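Local coordinates for protein Xcc_ctr_pt (Xanthomonas campestris pv. campestris, PDB 6NJW) that probably cleaves nucleic acid by two-metal catalysis, this chain being the C-terminal, Toprim-containing region of a longer OLD-family nuclease, at residues G22-E27 with P76-T81; G28-F33 with R192-L197; L42-D47 with A213-R218; N99-I104 with K120-Y125; P136-G141 with V205-I210. All coordinates share one frame; numbering follows the deposited sequence.

Contact 1: G22-E27 with P76-T81; sequences GVILVE and PHVILT
Leu25 stands at the middle of the backbone ladder joining strands 22-26 and 77-82, the central pair of the parallel Toprim sheet. Its N donates to Val78 O (3.0 Å, 163° at the hydrogen), and its O receives Leu80 N (3.0 Å). Val23 repeats the pattern two residues earlier, giving its N-H to Pro76 O and taking that of Val78. One residue thus bonds to both neighbours of its partner, the hallmark of parallel pairing. The same Val23 O is also approached by His77 CA at 3.0 Å, a CA-H...O contact.

Beyond Val26 the strands part. A water bridges the gap, accepting from Glu27 N and donating to Leu80 O (2.7 Å). Past it, Thr81 OG1 donates to Glu27 OE2, although the modelled separation is too short to be trusted in detail; Asp82 N is a further donor to this oxygen. Glu27 and Asp82 are magnesium ligands of this protein, so the splayed strand ends open on the metal site, though here no ion is bound to Glu27.

Away from this end both faces are mostly apolar. Val23, Leu25, His77 and Ile79 face helix 62-68, and Leu25 CD1 meets Ile79 CG1 at 4.0 Å; His77 is the polar exception, its NE2 hydrogen-bonded to Tyr127 OH. Ile24, Val78 and Leu80 face helix 208-226. Branched aliphatic residues suit a buried central strand, where they cover the backbone without adding polar groups. Leu80 CD1 reaches Val26 CG1 (4.0 Å), while Ile24 and Val78 run side by side, Ile24 CG1 touching Val78 CG2 at 3.6 Å.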
# COMPACT_ATOMS: atom_id res chain seq x y z
N GLY A 22 2.00 -15.64 5.16
CA GLY A 22 1.26 -14.41 5.38
C GLY A 22 1.02 -13.72 4.06
O GLY A 22 1.70 -14.00 3.06
N VAL A 23 0.03 -12.81 4.05
CA VAL A 23 -0.35 -12.12 2.82
C VAL A 23 -0.55 -10.64 3.11
O VAL A 23 -1.24 -10.28 4.06
CB VAL A 23 -1.64 -12.69 2.19
CG1 VAL A 23 -1.93 -11.94 0.89
CG2 VAL A 23 -1.48 -14.17 1.90
N ILE A 24 0.04 -9.79 2.27
CA ILE A 24 -0.20 -8.35 2.28
C ILE A 24 -1.11 -8.01 1.12
O ILE A 24 -0.71 -8.14 -0.05
CB ILE A 24 1.12 -7.57 2.17
CG1 ILE A 24 2.01 -7.82 3.40
CG2 ILE A 24 0.83 -6.08 1.96
CD1 ILE A 24 3.51 -7.49 3.11
N LEU A 25 -2.31 -7.52 1.41
CA LEU A 25 -3.31 -7.20 0.39
C LEU A 25 -3.23 -5.71 0.07
O LEU A 25 -3.32 -4.88 0.99
CB LEU A 25 -4.72 -7.56 0.87
CG LEU A 25 -4.96 -9.04 1.14
CD1 LEU A 25 -6.34 -9.20 1.83
CD2 LEU A 25 -4.89 -9.80 -0.18
N VAL A 26 -3.07 -5.39 -1.21
CA VAL A 26 -2.92 -4.02 -1.69
C VAL A 26 -3.87 -3.80 -2.87
O VAL A 26 -4.38 -4.74 -3.46
CB VAL A 26 -1.46 -3.72 -2.10
CG1 VAL A 26 -0.51 -4.02 -0.89
CG2 VAL A 26 -1.07 -4.53 -3.30
N GLU A 27 -4.10 -2.53 -3.20
CA GLU A 27 -5.11 -2.21 -4.22
C GLU A 27 -4.61 -2.44 -5.64
O GLU A 27 -5.37 -2.89 -6.50
CB GLU A 27 -5.57 -0.76 -4.07
CG GLU A 27 -6.41 -0.50 -2.82
CD GLU A 27 -6.87 0.96 -2.77
OE1 GLU A 27 -6.75 1.65 -3.81
OE2 GLU A 27 -7.36 1.41 -1.71
N PRO A 76 -2.55 -15.32 8.40
CA PRO A 76 -2.34 -13.92 8.78
C PRO A 76 -2.23 -13.02 7.56
O PRO A 76 -1.55 -13.34 6.58
CB PRO A 76 -1.03 -13.95 9.57
CG PRO A 76 -0.81 -15.39 9.94
CD PRO A 76 -1.49 -16.22 8.90
N HIS A 77 -2.91 -11.87 7.60
CA HIS A 77 -2.88 -10.96 6.47
C HIS A 77 -3.11 -9.54 6.96
O HIS A 77 -3.59 -9.32 8.07
CB HIS A 77 -3.94 -11.33 5.42
CG HIS A 77 -5.33 -11.28 5.97
ND1 HIS A 77 -5.86 -12.29 6.73
CD2 HIS A 77 -6.27 -10.30 5.92
CE1 HIS A 77 -7.08 -11.96 7.11
NE2 HIS A 77 -7.35 -10.75 6.63
N VAL A 78 -2.74 -8.58 6.12
CA VAL A 78 -2.95 -7.17 6.39
C VAL A 78 -3.57 -6.54 5.15
O VAL A 78 -3.56 -7.12 4.07
CB VAL A 78 -1.64 -6.46 6.78
CG1 VAL A 78 -1.12 -7.01 8.11
CG2 VAL A 78 -0.58 -6.64 5.67
N ILE A 79 -4.10 -5.33 5.30
CA ILE A 79 -4.67 -4.58 4.18
C ILE A 79 -4.07 -3.18 4.16
O ILE A 79 -3.92 -2.55 5.20
CB ILE A 79 -6.21 -4.49 4.28
CG1 ILE A 79 -6.85 -5.81 3.88
CG2 ILE A 79 -6.76 -3.34 3.43
CD1 ILE A 79 -8.35 -5.90 4.26
N LEU A 80 -3.76 -2.69 2.96
CA LEU A 80 -3.36 -1.31 2.71
C LEU A 80 -4.35 -0.73 1.72
O LEU A 80 -4.48 -1.23 0.60
CB LEU A 80 -1.94 -1.24 2.13
CG LEU A 80 -0.86 -1.74 3.10
CD1 LEU A 80 0.46 -2.02 2.41
CD2 LEU A 80 -0.70 -0.65 4.13
N THR A 81 -5.04 0.34 2.12
CA THR A 81 -6.05 0.91 1.23
C THR A 81 -6.11 2.41 1.46
O THR A 81 -5.60 2.93 2.46
CB THR A 81 -7.42 0.24 1.45
OG1 THR A 81 -8.31 0.58 0.37
CG2 THR A 81 -8.01 0.66 2.78
O HOH W 1 -3.05 -0.46 -1.52

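Contact 2: G28-F33 with R192-L197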
# COMPACT_ATOMS: atom_id res chain seq x y z
N GLY A 28 -3.35 -2.10 -5.93
CA GLY A 28 -2.91 -2.15 -7.30
C GLY A 28 -1.43 -2.38 -7.50
O GLY A 28 -0.70 -2.77 -6.58
N ASP A 29 -0.96 -2.09 -8.72
CA ASP A 29 0.39 -2.47 -9.11
C ASP A 29 1.44 -1.59 -8.48
O ASP A 29 2.57 -2.05 -8.28
CB ASP A 29 0.54 -2.44 -10.64
CG ASP A 29 0.06 -3.70 -11.29
OD1 ASP A 29 -0.21 -4.67 -10.55
OD2 ASP A 29 -0.06 -3.73 -12.54
N ALA A 30 1.11 -0.33 -8.18
CA ALA A 30 2.10 0.56 -7.58
C ALA A 30 2.52 0.04 -6.21
O ALA A 30 3.72 -0.09 -5.93
CB ALA A 30 1.56 1.98 -7.48
N GLU A 31 1.55 -0.27 -5.35
CA GLU A 31 1.84 -0.86 -4.05
C GLU A 31 2.47 -2.23 -4.18
O GLU A 31 3.30 -2.62 -3.34
CB GLU A 31 0.56 -0.97 -3.23
CG GLU A 31 -0.11 0.36 -2.95
CD GLU A 31 -1.08 0.83 -4.05
OE1 GLU A 31 -1.69 1.91 -3.86
OE2 GLU A 31 -1.23 0.16 -5.09
N ARG A 32 2.09 -2.98 -5.21
CA ARG A 32 2.62 -4.33 -5.39
C ARG A 32 4.14 -4.32 -5.50
O ARG A 32 4.80 -5.27 -5.07
CB ARG A 32 2.00 -4.95 -6.64
CG ARG A 32 2.60 -6.26 -7.13
CD ARG A 32 1.73 -6.79 -8.32
NE ARG A 32 2.39 -7.79 -9.15
CZ ARG A 32 2.36 -7.78 -10.48
NH1 ARG A 32 1.71 -6.83 -11.13
NH2 ARG A 32 2.98 -8.73 -11.17
N PHE A 33 4.71 -3.25 -6.06
CA PHE A 33 6.16 -3.17 -6.17
C PHE A 33 6.79 -2.24 -5.15
O PHE A 33 7.94 -2.47 -4.75
CB PHE A 33 6.54 -2.73 -7.59
CG PHE A 33 6.15 -3.72 -8.63
CD1 PHE A 33 6.79 -4.95 -8.71
CD2 PHE A 33 5.12 -3.44 -9.53
CE1 PHE A 33 6.42 -5.88 -9.68
CE2 PHE A 33 4.74 -4.36 -10.49
CZ PHE A 33 5.39 -5.59 -10.57
N ARG A 192 4.97 -0.15 -13.93
CA ARG A 192 6.27 0.19 -14.50
C ARG A 192 6.91 1.34 -13.74
O ARG A 192 8.10 1.30 -13.41
CB ARG A 192 6.13 0.53 -15.99
CG ARG A 192 7.39 1.10 -16.62
CD ARG A 192 7.26 1.26 -18.14
NE ARG A 192 6.79 0.02 -18.76
CZ ARG A 192 7.59 -0.91 -19.27
NH1 ARG A 192 8.91 -0.74 -19.26
NH2 ARG A 192 7.07 -2.02 -19.79
N PHE A 193 6.12 2.38 -13.44
CA PHE A 193 6.64 3.52 -12.69
C PHE A 193 7.15 3.11 -11.31
O PHE A 193 8.22 3.54 -10.89
CB PHE A 193 5.54 4.58 -12.55
CG PHE A 193 6.00 5.80 -11.83
CD1 PHE A 193 6.75 6.76 -12.48
CD2 PHE A 193 5.70 5.98 -10.49
CE1 PHE A 193 7.18 7.88 -11.81
CE2 PHE A 193 6.14 7.09 -9.81
CZ PHE A 193 6.88 8.05 -10.46
N ALA A 194 6.37 2.30 -10.59
CA ALA A 194 6.76 1.92 -9.23
C ALA A 194 8.04 1.09 -9.23
O ALA A 194 8.89 1.25 -8.35
CB ALA A 194 5.62 1.16 -8.55
N GLN A 195 8.19 0.20 -10.22
CA GLN A 195 9.41 -0.60 -10.30
C GLN A 195 10.64 0.26 -10.54
O GLN A 195 11.71 0.02 -9.95
CB GLN A 195 9.27 -1.63 -11.41
CG GLN A 195 8.31 -2.76 -11.11
CD GLN A 195 8.19 -3.73 -12.27
OE1 GLN A 195 7.52 -3.43 -13.26
NE2 GLN A 195 8.87 -4.86 -12.18
N ALA A 196 10.52 1.27 -11.40
CA ALA A 196 11.62 2.20 -11.65
C ALA A 196 11.89 3.08 -10.44
O ALA A 196 13.02 3.53 -10.25
CB ALA A 196 11.31 3.06 -12.88
N LEU A 197 10.88 3.34 -9.62
CA LEU A 197 11.10 4.16 -8.43
C LEU A 197 11.65 3.34 -7.26
O LEU A 197 12.33 3.90 -6.39
CB LEU A 197 9.79 4.84 -8.01
CG LEU A 197 9.86 5.86 -6.87
CD1 LEU A 197 10.76 7.03 -7.23
CD2 LEU A 197 8.47 6.35 -6.49
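Phe33 and Gln195 stack beside a salt bridge within helix 29-41, in which Arg32 NH1 meets Asp29 OD1 at 2.9 Å. The carboxylate oxygen lies in the guanidinium plane, but the arginine reaches it from well above the carboxylate plane. Phe33 CZ stands over the centre of the same guanidinium, 3.7 Å above its plane, so the ring has a charged neighbour within its own helix.

Across the contact, Gln195 lays its extended chain over a face of that ring. Its CG is 3.5 Å from the Phe33 ring centroid, a CH-pi contact, and the amide continues over the far part of the ring with the two planes only 14° apart. Gln195 NE2 comes to 3.6 Å from Phe33 CE1. Glutamine suits this outer position: its methylenes and flat amide can shield an aromatic face while its polar end remains compatible with an exposed site.

Deeper in, small residues let the backbones approach. Ala194 CB rests 3.5 Å from Ala30 O and 4.1 Å from Phe33 CB, and the segment axes come within 8.0 Å, crossing at -24°. Larger side chains point to other neighbours: Phe193 and Leu197 turn to helix 134-154. The contact is a nearly parallel helix-helix packing with alanines at its closest part, and it fastens the first helix of the Toprim fold, which starts just after the strand leading to Glu27, to the helical part of the region.

Contact 3: L42-D47 with A213-R218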
# COMPACT_ATOMS: atom_id res chain seq x y z
N LEU A 42 13.30 -1.54 5.46
CA LEU A 42 12.96 -1.69 6.88
C LEU A 42 13.52 -2.98 7.48
O LEU A 42 13.25 -3.27 8.66
CB LEU A 42 11.42 -1.67 7.09
CG LEU A 42 10.74 -0.34 7.45
CD1 LEU A 42 11.34 0.79 6.66
CD2 LEU A 42 9.22 -0.40 7.21
N ASN A 43 14.27 -3.76 6.70
CA ASN A 43 14.89 -5.01 7.15
C ASN A 43 13.85 -6.05 7.54
O ASN A 43 14.07 -6.87 8.44
CB ASN A 43 15.88 -4.75 8.30
CG ASN A 43 17.06 -3.93 7.85
OD1 ASN A 43 17.59 -4.14 6.76
ND2 ASN A 43 17.48 -3.00 8.68
N ILE A 44 12.72 -6.03 6.85
CA ILE A 44 11.63 -6.99 7.02
C ILE A 44 11.64 -7.82 5.75
O ILE A 44 11.21 -7.35 4.69
CB ILE A 44 10.30 -6.28 7.29
CG1 ILE A 44 10.40 -5.47 8.58
CG2 ILE A 44 9.11 -7.27 7.33
CD1 ILE A 44 9.17 -4.65 8.90
N PRO A 45 12.18 -9.04 5.77
CA PRO A 45 12.42 -9.77 4.52
C PRO A 45 11.24 -10.64 4.10
O PRO A 45 11.13 -11.81 4.49
CB PRO A 45 13.65 -10.61 4.87
CG PRO A 45 13.38 -10.98 6.32
CD PRO A 45 12.73 -9.75 6.94
N LEU A 46 10.36 -10.09 3.26
CA LEU A 46 9.06 -10.71 3.03
C LEU A 46 9.20 -12.11 2.45
O LEU A 46 8.54 -13.04 2.91
CB LEU A 46 8.21 -9.82 2.12
CG LEU A 46 7.85 -8.46 2.74
CD1 LEU A 46 6.97 -7.66 1.76
CD2 LEU A 46 7.17 -8.61 4.08
N ASP A 47 10.10 -12.28 1.48
CA ASP A 47 10.24 -13.58 0.83
C ASP A 47 10.79 -14.61 1.79
O ASP A 47 10.30 -15.75 1.85
CB ASP A 47 11.16 -13.45 -0.39
CG ASP A 47 10.60 -12.52 -1.44
OD1 ASP A 47 9.36 -12.47 -1.57
OD2 ASP A 47 11.39 -11.83 -2.12
N ALA A 213 1.58 -1.69 8.38
CA ALA A 213 1.15 -2.97 7.87
C ALA A 213 2.29 -3.96 7.85
O ALA A 213 2.10 -5.14 8.16
CB ALA A 213 0.56 -2.83 6.46
N LEU A 214 3.48 -3.51 7.44
CA LEU A 214 4.64 -4.41 7.41
C LEU A 214 4.97 -4.93 8.81
O LEU A 214 5.23 -6.13 8.98
CB LEU A 214 5.84 -3.69 6.81
CG LEU A 214 5.73 -3.42 5.31
CD1 LEU A 214 6.93 -2.56 4.85
CD2 LEU A 214 5.67 -4.73 4.53
N GLU A 215 4.96 -4.05 9.81
CA GLU A 215 5.25 -4.47 11.18
C GLU A 215 4.15 -5.38 11.73
O GLU A 215 4.43 -6.32 12.48
CB GLU A 215 5.43 -3.23 12.06
CG GLU A 215 6.64 -2.36 11.64
CD GLU A 215 6.85 -1.13 12.53
OE1 GLU A 215 5.87 -0.63 13.10
OE2 GLU A 215 8.01 -0.66 12.62
N HIS A 216 2.90 -5.12 11.35
CA HIS A 216 1.81 -5.97 11.83
C HIS A 216 1.98 -7.40 11.33
O HIS A 216 1.88 -8.36 12.11
CB HIS A 216 0.46 -5.41 11.38
CG HIS A 216 -0.72 -6.14 11.96
ND1 HIS A 216 -1.41 -5.68 13.05
CD2 HIS A 216 -1.29 -7.32 11.62
CE1 HIS A 216 -2.37 -6.53 13.36
NE2 HIS A 216 -2.32 -7.54 12.51
N ILE A 217 2.24 -7.58 10.02
CA ILE A 217 2.32 -8.93 9.48
C ILE A 217 3.61 -9.61 9.93
O ILE A 217 3.63 -10.82 10.19
CB ILE A 217 2.18 -8.93 7.94
CG1 ILE A 217 2.01 -10.36 7.40
CG2 ILE A 217 3.35 -8.29 7.24
CD1 ILE A 217 0.75 -11.04 7.93
N ARG A 218 4.70 -8.85 10.03
CA ARG A 218 5.94 -9.39 10.57
C ARG A 218 5.74 -9.89 12.00
O ARG A 218 6.18 -10.99 12.36
CB ARG A 218 7.04 -8.32 10.51
CG ARG A 218 8.45 -8.75 10.94
CD ARG A 218 8.70 -8.71 12.47
NE ARG A 218 8.11 -7.57 13.17
CZ ARG A 218 8.62 -6.34 13.13
NH1 ARG A 218 9.71 -6.11 12.42
NH2 ARG A 218 8.03 -5.36 13.80
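Leu214 projects from helix 208-226 as a knob toward the loop 42-47, and three aliphatic side chains of that loop gather round it. Each takes a different part of the leucine. Leu42 CD2 touches Leu214 CD1 (3.9 Å), Leu46 CD2 reaches Leu214 CD2 (4.2 Å), and Ile44 CD1 settles against Leu214 CB (4.0 Å). Leu42 and Leu46 each cross the leucine at about a right angle, and its fork is shared between them, CD1 going to Leu42 and CD2 to Leu46.

Ile44 is the bump on the loop side. It fills the hollow between Leu214 and Arg218, one helical turn apart. Its CG2 packs on the arginine stem, 3.9 Å from Arg218 CB, and its CD1 extends to 3.8 Å from Arg218 NH1. The two side chains cross at about a right angle; Arg218 CG lies anti to the backbone N (chi1 -176°), and the chain is bent at chi2 and chi3. Arginine is apt for this partly exposed border, its methylenes packing on Ile44 CG2 while the guanidinium meets Ile44 CD1 obliquely.

The loop links helix 29-41 to strand 51-55 in an alpha/beta Toprim fold. Asn43, with positive phi, ends that helix in a Schellman motif, turning the chain so that Ile44 follows at once on the path toward the next strand. Asparagine tolerates this left-handed conformation better than most residues.

Below, the hydrophobic layer continues into the sheet, where Ile24 touches both Leu46 and Leu214, and Ala39 of the preceding helix lies against the same two leucines. Farther out, Ile44 CD1 comes to 4.4 Å from Glu215 CG.

Contact 4: N99-I104 with K120-Y125; sequences NVLDVI and KLAEQY
Ile104 and Tyr125 slide past each other in opposite directions, the isoleucine setting its CG2 methyl over a face of the aromatic ring. Ile104 CG2 is 4.0 Å from the ring centroid and 14° off the ring normal, a CH-pi contact, with the methyl nearer Tyr125 CG than the far rim. Ile104 CG1 adds a second touch at Tyr125 CD1 (3.9 Å). With CG1 anti to the backbone N (chi1 -161°), both branches are brought against the tyrosine.

Leu101, one turn earlier, crosses the tyrosine obliquely. Its two methyls divide the work: CD2 meets Tyr125 CD2 at 3.7 Å, while CD1 lies 3.9 Å from Leu121 CD2. Ala122 completes the opposing surface, its CB 4.4 Å from Leu101 CD1; so small a side chain lets Leu101 CD2 come to 4.1 Å from Ala122 CA. Tyrosine suits the border, since its ring joins the aliphatic patch and its OH hydrogen-bonds to Glu105 just beyond helix 93-104.

On the inner side Val100, Ile104 and Ala122 also touch Tyr127 of strand 127-130, so the helices are packed against the edge of the sheet as well as each other. The pair is thus a hydrophobic helix-helix junction within the crossover that leads from strand 77-82 to its parallel neighbour 127-130, a beta-alpha-beta connection carrying two helices.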
# COMPACT_ATOMS: atom_id res chain seq x y z
N ASN A 99 -17.27 -4.10 5.18
CA ASN A 99 -17.41 -5.34 4.42
C ASN A 99 -16.39 -6.39 4.86
O ASN A 99 -16.71 -7.58 4.95
CB ASN A 99 -17.30 -5.05 2.93
CG ASN A 99 -18.59 -4.49 2.36
OD1 ASN A 99 -19.66 -4.69 2.93
ND2 ASN A 99 -18.50 -3.77 1.25
N VAL A 100 -15.15 -5.97 5.17
CA VAL A 100 -14.20 -6.97 5.68
C VAL A 100 -14.36 -7.20 7.18
O VAL A 100 -14.11 -8.31 7.66
CB VAL A 100 -12.75 -6.62 5.31
CG1 VAL A 100 -12.56 -6.68 3.81
CG2 VAL A 100 -12.35 -5.25 5.84
N LEU A 101 -14.77 -6.19 7.96
CA LEU A 101 -14.94 -6.44 9.38
C LEU A 101 -16.10 -7.40 9.65
O LEU A 101 -16.04 -8.18 10.61
CB LEU A 101 -15.14 -5.13 10.14
CG LEU A 101 -13.90 -4.24 10.32
CD1 LEU A 101 -14.32 -2.84 10.75
CD2 LEU A 101 -12.93 -4.83 11.32
N ASP A 102 -17.13 -7.37 8.81
CA ASP A 102 -18.21 -8.36 8.91
C ASP A 102 -17.69 -9.79 8.74
O ASP A 102 -18.25 -10.72 9.32
CB ASP A 102 -19.29 -8.09 7.87
CG ASP A 102 -20.14 -6.88 8.21
OD1 ASP A 102 -20.11 -6.42 9.37
OD2 ASP A 102 -20.83 -6.39 7.30
N VAL A 103 -16.62 -9.97 7.96
CA VAL A 103 -16.01 -11.29 7.81
C VAL A 103 -15.08 -11.59 8.98
O VAL A 103 -15.20 -12.63 9.64
CB VAL A 103 -15.26 -11.36 6.46
CG1 VAL A 103 -14.54 -12.69 6.31
CG2 VAL A 103 -16.21 -11.11 5.29
N ILE A 104 -14.11 -10.71 9.25
CA ILE A 104 -13.09 -11.04 10.24
C ILE A 104 -13.62 -10.92 11.66
O ILE A 104 -13.03 -11.50 12.59
CB ILE A 104 -11.85 -10.16 10.04
CG1 ILE A 104 -10.63 -10.79 10.73
CG2 ILE A 104 -12.08 -8.76 10.61
CD1 ILE A 104 -9.98 -11.89 9.92
N LYS A 120 -10.40 3.00 13.15
CA LYS A 120 -9.55 2.63 14.29
C LYS A 120 -9.83 1.20 14.78
O LYS A 120 -8.93 0.54 15.31
CB LYS A 120 -9.71 3.63 15.43
CG LYS A 120 -11.05 3.62 16.12
CD LYS A 120 -11.12 4.82 17.09
CE LYS A 120 -12.36 4.76 17.99
NZ LYS A 120 -12.50 6.00 18.81
N LEU A 121 -11.06 0.70 14.60
CA LEU A 121 -11.31 -0.72 14.85
C LEU A 121 -10.51 -1.58 13.89
O LEU A 121 -9.92 -2.60 14.29
CB LEU A 121 -12.80 -1.02 14.71
CG LEU A 121 -13.25 -2.48 14.78
CD1 LEU A 121 -12.80 -3.14 16.09
CD2 LEU A 121 -14.78 -2.58 14.62
N ALA A 122 -10.46 -1.19 12.62
CA ALA A 122 -9.88 -2.06 11.61
C ALA A 122 -8.37 -2.21 11.79
O ALA A 122 -7.81 -3.24 11.43
CB ALA A 122 -10.20 -1.53 10.21
N GLU A 123 -7.72 -1.21 12.39
CA GLU A 123 -6.28 -1.33 12.66
C GLU A 123 -5.97 -2.52 13.56
O GLU A 123 -4.87 -3.08 13.48
CB GLU A 123 -5.72 -0.05 13.28
CG GLU A 123 -5.71 1.10 12.29
CD GLU A 123 -4.85 2.29 12.72
OE1 GLU A 123 -4.31 2.29 13.84
OE2 GLU A 123 -4.70 3.23 11.92
N GLN A 124 -6.91 -2.89 14.43
CA GLN A 124 -6.68 -4.04 15.31
C GLN A 124 -6.47 -5.32 14.51
O GLN A 124 -5.75 -6.23 14.96
CB GLN A 124 -7.86 -4.20 16.27
CG GLN A 124 -7.96 -3.13 17.33
CD GLN A 124 -8.99 -3.51 18.36
OE1 GLN A 124 -8.74 -4.37 19.21
NE2 GLN A 124 -10.16 -2.92 18.27
N TYR A 125 -7.06 -5.41 13.33
CA TYR A 125 -6.95 -6.60 12.50
C TYR A 125 -5.89 -6.45 11.43
O TYR A 125 -5.83 -7.27 10.51
CB TYR A 125 -8.32 -6.94 11.88
CG TYR A 125 -9.32 -7.27 12.95
CD1 TYR A 125 -9.32 -8.50 13.59
CD2 TYR A 125 -10.25 -6.32 13.38
CE1 TYR A 125 -10.23 -8.80 14.59
CE2 TYR A 125 -11.16 -6.60 14.39
CZ TYR A 125 -11.14 -7.84 14.98
OH TYR A 125 -12.05 -8.11 15.99

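Contact 5: P136-G141 with V205-I210; sequences PELFAG and VCPAYI
Gly141 and Val205 bring the backbones of the two segments closest, with 6.3 Å between their CA atoms. Helix 134-154 widens to a pi-type turn at 139-141, while residues 205-207 run as a loop into helix 208-226, which Pro207 begins as N-cap. This joins helix 134-154 to the last helix covering the Toprim sheet. Proline fits the cap: the ring holds phi near -59°, and an N-cap residue need not give an N-H to the helix.

At the wide turn, Gly141 O lies 3.3 Å from Val205 CG1; the glycine places only backbone before the valine. Two side chains pack on Pro207, at different ring atoms. Leu138 crosses it at about a right angle, CD2 to Pro207 CG 3.9 Å, and Glu137 comes obliquely, OE2 to Pro207 CB 3.6 Å. Phe38 of helix 29-41 also touches Leu138, Val205 and Pro207, closing the apolar side.

Two residues past the cap, Tyr209 belongs with Asp82 to the magnesium site. Glu137 is joined to the start of helix 208-226 through a water, which donates to Glu137 OE2 (2.7 Å) and accepts from Ala208 N (3.0 Å).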
# COMPACT_ATOMS: atom_id res chain seq x y z
N PRO A 136 1.37 10.79 -4.88
CA PRO A 136 1.51 12.18 -4.40
C PRO A 136 2.14 12.27 -3.03
O PRO A 136 2.95 13.18 -2.79
CB PRO A 136 0.06 12.70 -4.41
CG PRO A 136 -0.67 11.79 -5.35
CD PRO A 136 -0.04 10.45 -5.16
N GLU A 137 1.83 11.35 -2.12
CA GLU A 137 2.51 11.36 -0.83
C GLU A 137 4.02 11.21 -1.00
O GLU A 137 4.81 11.97 -0.43
CB GLU A 137 1.96 10.26 0.08
CG GLU A 137 2.92 9.93 1.23
CD GLU A 137 2.24 9.47 2.51
OE1 GLU A 137 1.03 9.14 2.48
OE2 GLU A 137 2.92 9.45 3.57
N LEU A 138 4.45 10.23 -1.81
CA LEU A 138 5.89 10.04 -2.00
C LEU A 138 6.54 11.26 -2.64
O LEU A 138 7.67 11.62 -2.30
CB LEU A 138 6.15 8.80 -2.86
CG LEU A 138 5.67 7.48 -2.28
CD1 LEU A 138 5.90 6.38 -3.30
CD2 LEU A 138 6.42 7.19 -0.98
N PHE A 139 5.85 11.89 -3.61
CA PHE A 139 6.42 13.08 -4.23
C PHE A 139 6.61 14.19 -3.20
O PHE A 139 7.64 14.86 -3.19
CB PHE A 139 5.53 13.58 -5.37
CG PHE A 139 6.22 14.57 -6.26
CD1 PHE A 139 6.23 15.91 -5.94
CD2 PHE A 139 6.88 14.14 -7.40
CE1 PHE A 139 6.88 16.82 -6.75
CE2 PHE A 139 7.52 15.05 -8.22
CZ PHE A 139 7.53 16.39 -7.89
N ALA A 140 5.61 14.40 -2.35
CA ALA A 140 5.70 15.44 -1.33
C ALA A 140 6.56 15.00 -0.16
O ALA A 140 7.21 15.85 0.46
CB ALA A 140 4.29 15.81 -0.85
N GLY A 141 6.61 13.71 0.13
CA GLY A 141 7.32 13.22 1.30
C GLY A 141 8.74 12.74 1.05
O GLY A 141 9.17 11.76 1.67
N VAL A 205 11.65 7.72 4.24
CA VAL A 205 10.49 8.23 3.50
C VAL A 205 9.36 7.20 3.43
O VAL A 205 8.50 7.28 2.54
CB VAL A 205 10.88 8.71 2.09
CG1 VAL A 205 11.86 9.87 2.17
CG2 VAL A 205 11.43 7.55 1.24
N CYS A 206 9.33 6.23 4.33
CA CYS A 206 8.28 5.21 4.29
C CYS A 206 6.98 5.80 4.81
O CYS A 206 6.95 6.30 5.94
CB CYS A 206 8.67 3.99 5.12
SG CYS A 206 7.49 2.60 4.98
N PRO A 207 5.89 5.75 4.04
CA PRO A 207 4.60 6.19 4.58
C PRO A 207 4.23 5.37 5.81
O PRO A 207 4.52 4.17 5.89
CB PRO A 207 3.62 5.93 3.43
CG PRO A 207 4.48 5.86 2.19
CD PRO A 207 5.80 5.30 2.65
N ALA A 208 3.58 6.04 6.76
CA ALA A 208 3.27 5.42 8.04
C ALA A 208 2.34 4.21 7.89
O ALA A 208 2.49 3.21 8.59
CB ALA A 208 2.65 6.45 8.98
N TYR A 209 1.36 4.28 6.98
CA TYR A 209 0.45 3.15 6.87
C TYR A 209 1.16 1.90 6.34
O TYR A 209 0.81 0.78 6.73
CB TYR A 209 -0.78 3.52 6.04
CG TYR A 209 -0.63 3.51 4.53
CD1 TYR A 209 0.27 4.35 3.88
CD2 TYR A 209 -1.43 2.69 3.74
CE1 TYR A 209 0.39 4.35 2.48
CE2 TYR A 209 -1.31 2.68 2.35
CZ TYR A 209 -0.40 3.52 1.73
OH TYR A 209 -0.29 3.51 0.35
N ILE A 210 2.18 2.08 5.50
CA ILE A 210 2.94 0.94 4.99
C ILE A 210 3.82 0.35 6.09
O ILE A 210 3.90 -0.88 6.25
CB ILE A 210 3.76 1.37 3.76
CG1 ILE A 210 2.82 1.65 2.56
CG2 ILE A 210 4.80 0.32 3.38
CD1 ILE A 210 3.56 2.05 1.29
O HOH W 2 2.69 8.89 6.20

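Contact 1 is the buried centre of the fold and the only one tied by direct hydrogen bonds between its segments; contacts 2 to 5 are only partly buried and rely on side-chain packing. Waters bridge contacts 1 and 5. Contacts 3 and 5 both use helix 208-226, its middle against a loop and its start against helix 134-154. Contact 3 touches contact 1 where Leu46 and Ala213 meet sheet residues. Contacts 2 and 5 join the helical part to the Toprim sheet region, through a ring-amide stack and a proline respectively, and meet at Leu138 and Leu197. Contact 4, aliphatic-aromatic, lies across the chain's centre from contact 2.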